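Local atomic coordinates of uncharacterized protein with cystatin-like fold (Methylibium petroleiphilum PM1, PDB entry 3G16), a protein that is of unknown function but adopts a cystatin-like (NTF2-like) fold of the SnoaL-like kind and forms a two-chain assembly. Residues Thr92-Lys95 and Lys100-Arg103; Val15-Tyr20 and Asp76-Asp81; Ile117-Ala122 and Gly138-Ala143; Pro37-Tyr42 and Ala56-Arg61. All coordinates share one frame; numbering follows the deposited sequence. Where two conformers were deposited one is given.

Contact 1. Residues Thr92-Lys95 and Lys100-Arg103; sequences THFK and KVLR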
loop_
_atom_site.group_PDB
_atom_site.type_symbol
_atom_site.label_atom_id
_atom_site.label_comp_id
_atom_site.label_asym_id
_atom_site.label_seq_id
_atom_site.Cartn_x
_atom_site.Cartn_y
_atom_site.Cartn_z
ATOM N N THR A 92 3.572 -1.940 -10.451
ATOM C CA THR A 92 4.081 -3.223 -10.892
ATOM C C THR A 92 5.556 -3.033 -11.181
ATOM O O THR A 92 5.953 -2.066 -11.845
ATOM C CB THR A 92 3.375 -3.767 -12.137
ATOM O OG1 THR A 92 1.977 -3.929 -11.830
ATOM C CG2 THR A 92 3.952 -5.130 -12.588
ATOM N N HIS A 93 6.353 -3.954 -10.661
ATOM C CA HIS A 93 7.777 -4.051 -10.924
ATOM C C HIS A 93 7.953 -5.295 -11.817
ATOM O O HIS A 93 7.843 -6.443 -11.356
ATOM C CB HIS A 93 8.538 -4.167 -9.595
ATOM C CG HIS A 93 10.026 -4.304 -9.751
ATOM N ND1 HIS A 93 10.878 -4.317 -8.664
ATOM C CD2 HIS A 93 10.810 -4.353 -10.854
ATOM C CE1 HIS A 93 12.123 -4.459 -9.109
ATOM N NE2 HIS A 93 12.111 -4.471 -10.435
ATOM N N PHE A 94 8.187 -5.077 -13.102
ATOM C CA PHE A 94 8.442 -6.138 -14.046
ATOM C C PHE A 94 9.935 -6.407 -14.019
ATOM O O PHE A 94 10.721 -5.559 -14.396
ATOM C CB PHE A 94 8.032 -5.746 -15.470
ATOM C CG PHE A 94 6.545 -5.674 -15.680
ATOM C CD1 PHE A 94 5.829 -6.822 -15.858
ATOM C CD2 PHE A 94 5.880 -4.457 -15.690
ATOM C CE1 PHE A 94 4.437 -6.774 -16.042
ATOM C CE2 PHE A 94 4.493 -4.396 -15.874
ATOM C CZ PHE A 94 3.799 -5.582 -16.025
ATOM N N LYS A 95 10.323 -7.584 -13.540
ATOM C CA LYS A 95 11.741 -7.990 -13.522
ATOM C C LYS A 95 11.928 -8.708 -14.848
ATOM O O LYS A 95 11.997 -9.933 -14.930
ATOM C CB LYS A 95 12.016 -8.885 -12.320
ATOM C CG LYS A 95 11.836 -8.151 -11.031
ATOM C CD LYS A 95 11.880 -9.118 -9.906
ATOM C CE LYS A 95 11.704 -8.489 -8.625
ATOM N NZ LYS A 95 11.843 -9.640 -7.676
ATOM N N LYS A 100 9.778 -12.308 -14.271
ATOM C CA LYS A 100 9.026 -12.266 -13.016
ATOM C C LYS A 100 8.307 -10.947 -12.902
ATOM O O LYS A 100 8.706 -9.922 -13.501
ATOM C CB LYS A 100 9.927 -12.442 -11.801
ATOM C CG LYS A 100 10.564 -13.815 -11.829
ATOM C CD LYS A 100 11.506 -14.078 -10.716
ATOM C CE LYS A 100 10.788 -14.453 -9.478
ATOM N NZ LYS A 100 11.689 -15.329 -8.656
ATOM N N VAL A 101 7.189 -10.999 -12.207
ATOM C CA VAL A 101 6.338 -9.848 -11.980
ATOM C C VAL A 101 6.077 -9.719 -10.485
ATOM O O VAL A 101 5.756 -10.718 -9.814
ATOM C CB VAL A 101 4.986 -9.983 -12.687
ATOM C CG1 VAL A 101 4.108 -8.779 -12.436
ATOM C CG2 VAL A 101 5.190 -10.196 -14.200
ATOM N N LEU A 102 6.302 -8.535 -9.941
ATOM C CA LEU A 102 6.005 -8.246 -8.534
ATOM C C LEU A 102 5.101 -7.022 -8.515
ATOM O O LEU A 102 5.473 -5.991 -9.054
ATOM C CB LEU A 102 7.267 -7.952 -7.742
ATOM C CG LEU A 102 7.132 -7.449 -6.289
ATOM C CD1 LEU A 102 6.362 -8.482 -5.416
ATOM C CD2 LEU A 102 8.507 -7.102 -5.705
ATOM N N ARG A 103 3.901 -7.132 -7.949
ATOM C CA ARG A 103 3.017 -5.991 -7.788
ATOM C C ARG A 103 2.966 -5.594 -6.317
ATOM O O ARG A 103 3.235 -6.376 -5.425
ATOM C CB ARG A 103 1.646 -6.321 -8.309
ATOM C CG ARG A 103 1.707 -6.782 -9.769
ATOM C CD ARG A 103 0.367 -6.703 -10.388
ATOM N NE ARG A 103 0.165 -7.491 -11.622
ATOM C CZ ARG A 103 0.060 -7.003 -12.855
ATOM N NH1 ARG A 103 0.232 -5.728 -13.120
ATOM N NH2 ARG A 103 -0.259 -7.816 -13.845
#
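The turn end of the beta hairpin formed by strands 86-95 and 100-111 pairs Thr92-Lys95 with Lys100-Arg103, antiparallel, with Thr92 beside Arg103 and Lys95 beside Lys100. His93 and Leu102 form a hydrogen-bonded pair: His93 N bonds Leu102 O at 2.7 Å, and Leu102 N returns a bond of 3.0 Å to His93 O. Lys95 N bonds Lys100 O at 2.8 Å; the return bond is weak. Thr92, Phe94, Val101 and Arg103 share one face of the sheet. There Arg103 NH1 donates to Thr92 OG1 (2.8 Å, bent to 138°), a hydroxyl whose main partner is Asp76. Thr92 has OG1 beside its backbone N (chi1 -60°), which leaves CG2 anti to that N; the methyl reaches Val101 CG1, 3.7 Å away, and lies over the rim of the Phe94 ring. Phe94 CD1 meets Val101 CG2 at 3.8 Å. A methionine in place of Arg103 would probably leave Thr92 OG1 without this donor and Glu136 of the second subunit without its salt bridge. On the other face His93 meets Trp73 and bonds Ser71. Strand 71-81 flanks strand 86-95, while Val101 and Leu102 pair in parallel with a strand of the second subunit, carrying the sheet across the interface.

Contact 2. Residues Val15-Tyr20 and Asp76-Asp81; sequences VIRTYY and DALVID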
loop_
_atom_site.group_PDB
_atom_site.type_symbol
_atom_site.label_atom_id
_atom_site.label_comp_id
_atom_site.label_asym_id
_atom_site.label_seq_id
_atom_site.Cartn_x
_atom_site.Cartn_y
_atom_site.Cartn_z
ATOM N N VAL A 15 5.789 15.187 -9.689
ATOM C CA VAL A 15 6.991 14.616 -9.098
ATOM C C VAL A 15 6.985 13.086 -9.134
ATOM O O VAL A 15 7.991 12.446 -9.480
ATOM C CB VAL A 15 7.131 15.104 -7.648
ATOM C CG1 VAL A 15 8.275 14.404 -6.902
ATOM C CG2 VAL A 15 7.357 16.629 -7.621
ATOM N N ILE A 16 5.846 12.476 -8.826
ATOM C CA ILE A 16 5.749 11.022 -8.839
ATOM C C ILE A 16 5.993 10.457 -10.237
ATOM O O ILE A 16 6.768 9.501 -10.415
ATOM C CB ILE A 16 4.394 10.596 -8.278
ATOM C CG1 ILE A 16 4.417 10.730 -6.752
ATOM C CG2 ILE A 16 4.048 9.142 -8.737
ATOM C CD1 ILE A 16 3.009 10.644 -6.076
ATOM N N ARG A 17 5.403 11.071 -11.242
ATOM C CA ARG A 17 5.586 10.525 -12.565
ATOM C C ARG A 17 7.050 10.749 -13.068
ATOM O O ARG A 17 7.610 9.914 -13.811
ATOM C CB ARG A 17 4.584 11.122 -13.550
ATOM C CG ARG A 17 3.135 10.709 -13.231
ATOM C CD ARG A 17 2.185 11.018 -14.412
ATOM N NE ARG A 17 0.811 10.663 -14.087
ATOM C CZ ARG A 17 0.273 9.441 -14.143
ATOM N NH1 ARG A 17 0.968 8.355 -14.535
ATOM N NH2 ARG A 17 -1.005 9.304 -13.809
ATOM N N THR A 18 7.643 11.892 -12.699
ATOM C CA THR A 18 9.024 12.139 -13.052
ATOM C C THR A 18 9.925 11.050 -12.413
ATOM O O THR A 18 10.870 10.556 -12.985
ATOM C CB THR A 18 9.498 13.519 -12.603
ATOM O OG1 THR A 18 8.688 14.506 -13.261
ATOM C CG2 THR A 18 10.977 13.748 -12.970
ATOM N N TYR A 19 9.625 10.706 -11.161
ATOM C CA TYR A 19 10.362 9.707 -10.417
ATOM C C TYR A 19 10.320 8.357 -11.156
ATOM O O TYR A 19 11.333 7.740 -11.387
ATOM C CB TYR A 19 9.821 9.599 -8.970
ATOM C CG TYR A 19 10.249 8.376 -8.211
ATOM C CD1 TYR A 19 11.595 8.026 -8.055
ATOM C CD2 TYR A 19 9.314 7.628 -7.577
ATOM C CE1 TYR A 19 11.954 6.892 -7.345
ATOM C CE2 TYR A 19 9.662 6.489 -6.854
ATOM C CZ TYR A 19 10.991 6.125 -6.755
ATOM O OH TYR A 19 11.306 4.998 -5.990
ATOM N N TYR A 20 9.099 7.908 -11.456
ATOM C CA TYR A 20 8.929 6.627 -12.174
ATOM C C TYR A 20 9.589 6.656 -13.544
ATOM O O TYR A 20 10.178 5.688 -13.961
ATOM C CB TYR A 20 7.451 6.207 -12.220
ATOM C CG TYR A 20 6.988 5.446 -10.993
ATOM C CD1 TYR A 20 6.867 6.068 -9.796
ATOM C CD2 TYR A 20 6.683 4.109 -11.074
ATOM C CE1 TYR A 20 6.485 5.365 -8.620
ATOM C CE2 TYR A 20 6.238 3.377 -9.964
ATOM C CZ TYR A 20 6.177 4.029 -8.728
ATOM O OH TYR A 20 5.758 3.274 -7.614
ATOM N N ASP A 76 -0.056 1.863 -11.639
ATOM C CA ASP A 76 -1.346 1.261 -11.924
ATOM C C ASP A 76 -2.522 1.996 -11.295
ATOM O O ASP A 76 -3.647 1.950 -11.804
ATOM C CB ASP A 76 -1.331 -0.191 -11.467
ATOM C CG ASP A 76 -0.188 -0.979 -12.077
ATOM O OD1 ASP A 76 0.241 -0.660 -13.215
ATOM O OD2 ASP A 76 0.261 -1.928 -11.441
ATOM N N ALA A 77 -2.296 2.631 -10.157
ATOM C CA ALA A 77 -3.306 3.477 -9.513
ATOM C C ALA A 77 -2.560 4.537 -8.768
ATOM O O ALA A 77 -1.462 4.297 -8.262
ATOM C CB ALA A 77 -4.245 2.668 -8.563
ATOM N N LEU A 78 -3.129 5.720 -8.672
ATOM C CA LEU A 78 -2.474 6.846 -8.033
ATOM C C LEU A 78 -3.503 7.596 -7.195
ATOM O O LEU A 78 -4.498 8.085 -7.742
ATOM C CB LEU A 78 -1.836 7.740 -9.107
ATOM C CG LEU A 78 -1.132 8.978 -8.641
ATOM C CD1 LEU A 78 -0.088 8.692 -7.518
ATOM C CD2 LEU A 78 -0.505 9.629 -9.897
ATOM N N VAL A 79 -3.302 7.665 -5.890
ATOM C CA VAL A 79 -4.217 8.280 -4.945
ATOM C C VAL A 79 -3.483 9.464 -4.342
ATOM O O VAL A 79 -2.410 9.295 -3.790
ATOM C CB VAL A 79 -4.549 7.288 -3.810
ATOM C CG1 VAL A 79 -5.531 7.865 -2.813
ATOM C CG2 VAL A 79 -5.119 5.966 -4.398
ATOM N N ILE A 80 -3.999 10.669 -4.531
ATOM C CA ILE A 80 -3.324 11.879 -4.083
ATOM C C ILE A 80 -4.180 12.669 -3.109
ATOM O O ILE A 80 -5.343 12.978 -3.387
ATOM C CB ILE A 80 -2.874 12.770 -5.271
ATOM C CG1 ILE A 80 -1.937 11.994 -6.191
ATOM C CG2 ILE A 80 -2.225 14.076 -4.714
ATOM C CD1 ILE A 80 -1.731 12.692 -7.521
ATOM N N ASP A 81 -3.588 12.974 -1.960
ATOM C CA ASP A 81 -4.294 13.653 -0.853
ATOM C C ASP A 81 -3.654 15.032 -0.590
ATOM O O ASP A 81 -2.620 15.149 0.093
ATOM C CB ASP A 81 -4.267 12.764 0.391
ATOM C CG ASP A 81 -5.155 13.253 1.513
ATOM O OD1 ASP A 81 -5.480 14.450 1.585
ATOM O OD2 ASP A 81 -5.522 12.418 2.348
#
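Arg17, whose NE is held in a salt bridge by Glu13 one turn earlier in the helix, lies slantwise against Leu78 with one face of its guanidinium over that side chain. NH2 of Arg17 lies 4.0 Å from CD2 of Leu78; since Arg17 was modelled in two conformers, this outer part of the contact is doubtful. The inner part is apolar. CD1 of Ile16 touches CD1 of Leu78 at 3.9 Å as the two side chains run past one another from opposing sides. In Leu78 a chi1 of 179° sets CG anti to the backbone N, and with chi2 at 52° CD1 is turned to Ile16 and CD2 to Arg17. Here helix 9-24 lies across the sheet of the cystatin-like fold, meeting strand 71-81, the sheet's outermost strand on that side within the chain. Ile16 also presses on Ala87 and Ile89 of the adjoining strand and on Ile75, while Leu78 and Ile80 reach Glu13 as well. Asp76 and Ala77 both face Glu90 in a classic beta bulge just before Leu78. The strand also borders the second subunit: Asp81 OD2 forms a salt bridge with Arg9 of the second subunit and accepts a hydrogen bond from Ile80 N of that subunit.

Contact 3. Residues Ile117-Ala122 and Gly138-Ala143; sequences IREIRA and GDFDYA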
loop_
_atom_site.group_PDB
_atom_site.type_symbol
_atom_site.label_atom_id
_atom_site.label_comp_id
_atom_site.label_asym_id
_atom_site.label_seq_id
_atom_site.Cartn_x
_atom_site.Cartn_y
_atom_site.Cartn_z
ATOM N N ILE A 117 9.571 14.434 -2.583
ATOM C CA ILE A 117 9.271 13.246 -1.785
ATOM C C ILE A 117 10.257 13.136 -0.639
ATOM O O ILE A 117 11.473 13.250 -0.852
ATOM C CB ILE A 117 9.325 11.994 -2.655
ATOM C CG1 ILE A 117 8.234 12.052 -3.737
ATOM C CG2 ILE A 117 9.124 10.762 -1.789
ATOM C CD1 ILE A 117 8.387 11.012 -4.845
ATOM N N ARG A 118 9.748 12.872 0.555
ATOM C CA ARG A 118 10.620 12.672 1.736
ATOM C C ARG A 118 10.676 11.230 2.202
ATOM O O ARG A 118 11.612 10.857 2.869
ATOM C CB ARG A 118 10.223 13.603 2.899
ATOM C CG ARG A 118 8.974 13.239 3.582
ATOM C CD ARG A 118 8.689 14.193 4.729
ATOM N NE ARG A 118 7.545 13.771 5.493
ATOM C CZ ARG A 118 6.950 14.533 6.384
ATOM N NH1 ARG A 118 7.374 15.779 6.616
ATOM N NH2 ARG A 118 5.917 14.064 7.049
ATOM N N GLU A 119 9.691 10.426 1.850
ATOM C CA GLU A 119 9.660 9.041 2.309
ATOM C C GLU A 119 8.743 8.222 1.446
ATOM O O GLU A 119 7.694 8.704 1.024
ATOM C CB GLU A 119 9.138 9.005 3.745
ATOM C CG GLU A 119 9.165 7.636 4.399
ATOM C CD GLU A 119 8.811 7.698 5.863
ATOM O OE1 GLU A 119 9.630 8.248 6.645
ATOM O OE2 GLU A 119 7.715 7.261 6.233
ATOM N N ILE A 120 9.127 6.956 1.233
ATOM C CA ILE A 120 8.283 5.973 0.529
ATOM C C ILE A 120 8.279 4.703 1.375
ATOM O O ILE A 120 9.352 4.286 1.861
ATOM C CB ILE A 120 8.741 5.668 -0.913
ATOM C CG1 ILE A 120 8.824 6.962 -1.732
ATOM C CG2 ILE A 120 7.820 4.616 -1.544
ATOM C CD1 ILE A 120 9.337 6.760 -3.147
ATOM N N ARG A 121 7.106 4.129 1.610
ATOM C CA ARG A 121 6.953 2.866 2.366
ATOM C C ARG A 121 6.247 1.901 1.433
ATOM O O ARG A 121 5.083 2.121 1.111
ATOM C CB ARG A 121 6.162 3.112 3.639
ATOM C CG ARG A 121 6.802 4.132 4.576
ATOM C CD ARG A 121 6.128 4.190 5.927
ATOM N NE ARG A 121 4.717 4.522 5.908
ATOM C CZ ARG A 121 4.241 5.762 5.788
ATOM N NH1 ARG A 121 5.041 6.804 5.641
ATOM N NH2 ARG A 121 2.936 5.967 5.838
ATOM N N ALA A 122 6.944 0.817 1.041
ATOM C CA ALA A 122 6.386 -0.118 0.056
ATOM C C ALA A 122 5.986 -1.464 0.646
ATOM O O ALA A 122 6.628 -1.991 1.562
ATOM C CB ALA A 122 7.388 -0.372 -1.073
ATOM N N GLY A 138 11.297 -3.025 7.139
ATOM C CA GLY A 138 12.656 -3.053 7.648
ATOM C C GLY A 138 13.179 -1.663 7.972
ATOM O O GLY A 138 13.024 -0.709 7.206
ATOM N N ASP A 139 13.818 -1.552 9.122
ATOM C CA ASP A 139 14.449 -0.314 9.576
ATOM C C ASP A 139 13.515 0.843 9.947
ATOM O O ASP A 139 13.992 1.950 10.248
ATOM C CB ASP A 139 15.522 0.187 8.588
ATOM C CG ASP A 139 16.687 -0.775 8.448
ATOM O OD1 ASP A 139 17.407 -1.007 9.421
ATOM O OD2 ASP A 139 16.887 -1.279 7.324
ATOM N N PHE A 140 12.218 0.612 9.882
ATOM C CA PHE A 140 11.258 1.696 10.163
ATOM C C PHE A 140 11.065 1.825 11.674
ATOM O O PHE A 140 10.826 0.806 12.365
ATOM C CB PHE A 140 9.953 1.426 9.442
ATOM C CG PHE A 140 8.986 2.547 9.539
ATOM C CD1 PHE A 140 9.084 3.602 8.660
ATOM C CD2 PHE A 140 8.021 2.581 10.517
ATOM C CE1 PHE A 140 8.244 4.664 8.755
ATOM C CE2 PHE A 140 7.159 3.642 10.604
ATOM C CZ PHE A 140 7.293 4.717 9.716
ATOM N N ASP A 141 11.198 3.047 12.191
ATOM C CA ASP A 141 11.106 3.273 13.630
ATOM C C ASP A 141 9.651 3.383 14.061
ATOM O O ASP A 141 9.133 4.454 14.352
ATOM C CB ASP A 141 11.877 4.550 13.950
ATOM C CG ASP A 141 11.865 4.900 15.419
ATOM O OD1 ASP A 141 11.565 4.005 16.241
ATOM O OD2 ASP A 141 12.079 6.127 15.673
ATOM N N TYR A 142 8.976 2.245 14.090
ATOM C CA TYR A 142 7.570 2.261 14.474
ATOM C C TYR A 142 7.300 2.943 15.817
ATOM O O TYR A 142 6.393 3.724 15.933
ATOM C CB TYR A 142 7.004 0.830 14.491
ATOM C CG TYR A 142 6.790 0.256 13.105
ATOM C CD1 TYR A 142 5.695 0.656 12.360
ATOM C CD2 TYR A 142 7.700 -0.608 12.497
ATOM C CE1 TYR A 142 5.484 0.198 11.064
ATOM C CE2 TYR A 142 7.479 -1.072 11.199
ATOM C CZ TYR A 142 6.379 -0.648 10.493
ATOM O OH TYR A 142 6.167 -1.122 9.219
ATOM N N ALA A 143 8.093 2.571 16.820
ATOM C CA ALA A 143 7.896 3.131 18.146
ATOM C C ALA A 143 8.057 4.662 18.154
ATOM O O ALA A 143 7.183 5.398 18.610
ATOM C CB ALA A 143 8.858 2.473 19.126
#
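The Phe140 ring presents its CE1 corner to strand 116-124, with Glu119 OE2 at its edge, close to the ring plane and 3.7 Å from CE1. The carboxylate stands almost perpendicular to the ring, the planes 88° apart. Arg121 comes in obliquely, CD 3.6 Å from Phe140 CE1, its guanidinium turned 46° from the ring. Within the loop, Phe140 CD2 sits 3.4 Å above the centre of the Tyr142 ring, and Tyr42 and Tyr147 make edge-to-face contacts with Phe140. This aromatic cluster lays the segment after strand 134-135 against the sheet of the cystatin-like fold. Arg121 bends at chi3 (-59°), which folds its head back toward Glu119: NH1 bonds OE2 at 2.8 Å, meeting it on the anti side of the carboxylate, as part of a salt bridge. Arg145 NH2 is a second partner of that oxygen. Arg121 NH1 also pairs with Glu109, and NE with Glu90 of the second subunit. A leucine replacing Arg121 would probably leave Glu119, Glu109 and that Glu90 each short of a positive partner in a buried place. Three carboxylates around one guanidinium, with Arg145 beside Glu119, would be expected to keep Arg121 charged, while the ring edge, slightly positive at its C-H groups, suits the nearby carboxylate oxygen.

Contact 4. Residues Pro37-Tyr42 and Ala56-Arg61; sequences PEAVHY and AQIAHR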
loop_
_atom_site.group_PDB
_atom_site.type_symbol
_atom_site.label_atom_id
_atom_site.label_comp_id
_atom_site.label_asym_id
_atom_site.label_seq_id
_atom_site.Cartn_x
_atom_site.Cartn_y
_atom_site.Cartn_z
ATOM N N PRO A 37 17.160 15.364 -0.176
ATOM C CA PRO A 37 18.383 14.526 -0.143
ATOM C C PRO A 37 18.364 13.395 0.856
ATOM O O PRO A 37 18.916 12.310 0.565
ATOM C CB PRO A 37 19.492 15.537 0.162
ATOM C CG PRO A 37 18.926 16.860 -0.240
ATOM C CD PRO A 37 17.444 16.809 -0.113
ATOM N N GLU A 38 17.753 13.617 1.997
ATOM C CA GLU A 38 17.719 12.638 3.060
ATOM C C GLU A 38 16.549 11.652 2.979
ATOM O O GLU A 38 16.323 10.896 3.941
ATOM C CB GLU A 38 17.707 13.378 4.413
ATOM C CG GLU A 38 16.411 14.135 4.800
ATOM C CD GLU A 38 16.194 15.557 4.188
ATOM O OE1 GLU A 38 16.915 15.991 3.285
ATOM O OE2 GLU A 38 15.250 16.238 4.673
ATOM N N ALA A 39 15.809 11.648 1.874
ATOM C CA ALA A 39 14.667 10.762 1.769
ATOM C C ALA A 39 15.060 9.304 2.004
ATOM O O ALA A 39 16.150 8.872 1.625
ATOM C CB ALA A 39 14.045 10.869 0.368
ATOM N N VAL A 40 14.138 8.569 2.610
ATOM C CA VAL A 40 14.334 7.133 2.884
ATOM C C VAL A 40 13.209 6.343 2.206
ATOM O O VAL A 40 12.031 6.724 2.236
ATOM C CB VAL A 40 14.381 6.824 4.376
ATOM C CG1 VAL A 40 14.662 5.321 4.615
ATOM C CG2 VAL A 40 15.469 7.652 5.082
ATOM N N HIS A 41 13.574 5.228 1.586
ATOM C CA HIS A 41 12.611 4.256 1.027
ATOM C C HIS A 41 12.656 3.010 1.909
ATOM O O HIS A 41 13.746 2.457 2.192
ATOM C CB HIS A 41 13.014 3.844 -0.373
ATOM C CG HIS A 41 11.903 3.308 -1.231
ATOM N ND1 HIS A 41 10.988 2.341 -0.828
ATOM C CD2 HIS A 41 11.622 3.563 -2.522
ATOM C CE1 HIS A 41 10.184 2.059 -1.851
ATOM N NE2 HIS A 41 10.543 2.792 -2.898
ATOM N N TYR A 42 11.494 2.589 2.397
ATOM C CA TYR A 42 11.347 1.386 3.213
ATOM C C TYR A 42 10.668 0.318 2.388
ATOM O O TYR A 42 9.851 0.598 1.483
ATOM C CB TYR A 42 10.517 1.702 4.446
ATOM C CG TYR A 42 11.126 2.735 5.353
ATOM C CD1 TYR A 42 12.017 2.372 6.310
ATOM C CD2 TYR A 42 10.827 4.086 5.245
ATOM C CE1 TYR A 42 12.614 3.300 7.146
ATOM C CE2 TYR A 42 11.409 5.029 6.079
ATOM C CZ TYR A 42 12.299 4.636 7.035
ATOM O OH TYR A 42 12.882 5.572 7.895
ATOM N N ALA A 56 20.245 9.670 -3.178
ATOM C CA ALA A 56 21.286 9.148 -4.074
ATOM C C ALA A 56 21.317 7.629 -4.045
ATOM O O ALA A 56 21.642 6.978 -5.030
ATOM C CB ALA A 56 22.678 9.727 -3.684
ATOM N N GLN A 57 21.036 7.068 -2.888
ATOM C CA GLN A 57 21.035 5.619 -2.707
ATOM C C GLN A 57 19.824 4.975 -3.370
ATOM O O GLN A 57 19.924 3.911 -4.001
ATOM C CB GLN A 57 21.091 5.265 -1.231
ATOM C CG GLN A 57 22.482 5.454 -0.612
ATOM C CD GLN A 57 23.051 6.860 -0.789
ATOM O OE1 GLN A 57 22.591 7.829 -0.104
ATOM N NE2 GLN A 57 24.018 7.012 -1.702
ATOM N N ILE A 58 18.648 5.586 -3.215
ATOM C CA ILE A 58 17.465 5.094 -3.901
ATOM C C ILE A 58 17.767 5.069 -5.389
ATOM O O ILE A 58 17.543 4.056 -6.058
ATOM C CB ILE A 58 16.272 6.047 -3.585
ATOM C CG1 ILE A 58 15.884 5.998 -2.093
ATOM C CG2 ILE A 58 15.077 5.690 -4.464
ATOM C CD1 ILE A 58 14.910 7.124 -1.656
ATOM N N ALA A 59 18.298 6.170 -5.935
ATOM C CA ALA A 59 18.539 6.283 -7.356
ATOM C C ALA A 59 19.562 5.260 -7.854
ATOM O O ALA A 59 19.375 4.623 -8.891
ATOM C CB ALA A 59 18.984 7.743 -7.700
ATOM N N HIS A 60 20.653 5.099 -7.095
ATOM C CA HIS A 60 21.700 4.171 -7.505
ATOM C C HIS A 60 21.168 2.744 -7.548
ATOM O O HIS A 60 21.480 1.973 -8.481
ATOM C CB HIS A 60 22.894 4.276 -6.544
ATOM C CG HIS A 60 24.061 3.447 -6.972
ATOM N ND1 HIS A 60 24.603 3.600 -8.230
ATOM C CD2 HIS A 60 24.839 2.545 -6.324
ATOM C CE1 HIS A 60 25.660 2.815 -8.345
ATOM N NE2 HIS A 60 25.801 2.138 -7.225
ATOM N N ARG A 61 20.377 2.378 -6.538
ATOM C CA ARG A 61 19.901 1.011 -6.441
ATOM C C ARG A 61 18.874 0.700 -7.529
ATOM O O ARG A 61 18.913 -0.371 -8.121
ATOM C CB ARG A 61 19.442 0.725 -5.005
ATOM C CG ARG A 61 20.683 0.723 -4.038
ATOM C CD ARG A 61 20.372 0.784 -2.596
ATOM N NE ARG A 61 21.554 1.200 -1.854
ATOM C CZ ARG A 61 21.584 1.347 -0.525
ATOM N NH1 ARG A 61 20.572 0.948 0.237
ATOM N NH2 ARG A 61 22.677 1.820 0.062
HETATM O O HOH W 1 21.023 11.792 -1.253
#
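Ile58 holds CG1 anti to its carbonyl carbon (chi1 -66°) and runs on extended to CD1, while His41 has CG anti to its backbone N (chi1 -157°), so that the isoleucine arm ends against the strand and the imidazole stands beside it. This is helix-on-sheet packing in the NTF2-like fold: the axis of helix segment 56-61 passes 8.6 Å from that of strand 39-42, their directions 48° apart. CB of His41 lies 4.0 Å from CG1 of Ile58, and CG2 of Ile58 faces the edge of the His41 ring. CD1 of Ile58 rests on the backbone, 3.9 Å from Ala39 O, and stays 4.3 Å from Ala39 CB. Phe52 of the next strand packs on both Ile58 and His41, and Phe43 stacks on the His41 ring. Rotation of that ring is limited by a bond from ND1 to Tyr42 O (3.1 Å); the acceptor lies in the imidazole plane, but the donor stands well above the carbonyl plane. Where the chain turns its corner before the strand, one water joins the two segments, donating to Pro37 O at 2.8 Å and accepting from Ala56 N, in the first turn of helix 55-69, at 3.0 Å.

How the contacts relate
All four contacts reach one mixed sheet. Contacts 1 and 2 sit on its neighbouring strands 86-95 and 71-81 and meet where Thr92 OG1 lies 2.7 Å from Asp76 OD2, a probable hydrogen bond. Contacts 3 and 4 share the adjacent strands 116-124 and 39-42, probably bonded from Tyr42 N to Ile120 O at 2.8 Å. Tyr19 of contact 2 links the helical side, its CE2 3.7 Å from Ile120 CD1 and its OH 3.8 Å from His41 CD2. Unidentified ligand, probably from the crystallisation liquor, lies about 3 Å from the side chain of His93 in contact 1 and about 4 Å from that of His41 in contact 4. Contacts 1, 2 and 3 also touch the second subunit.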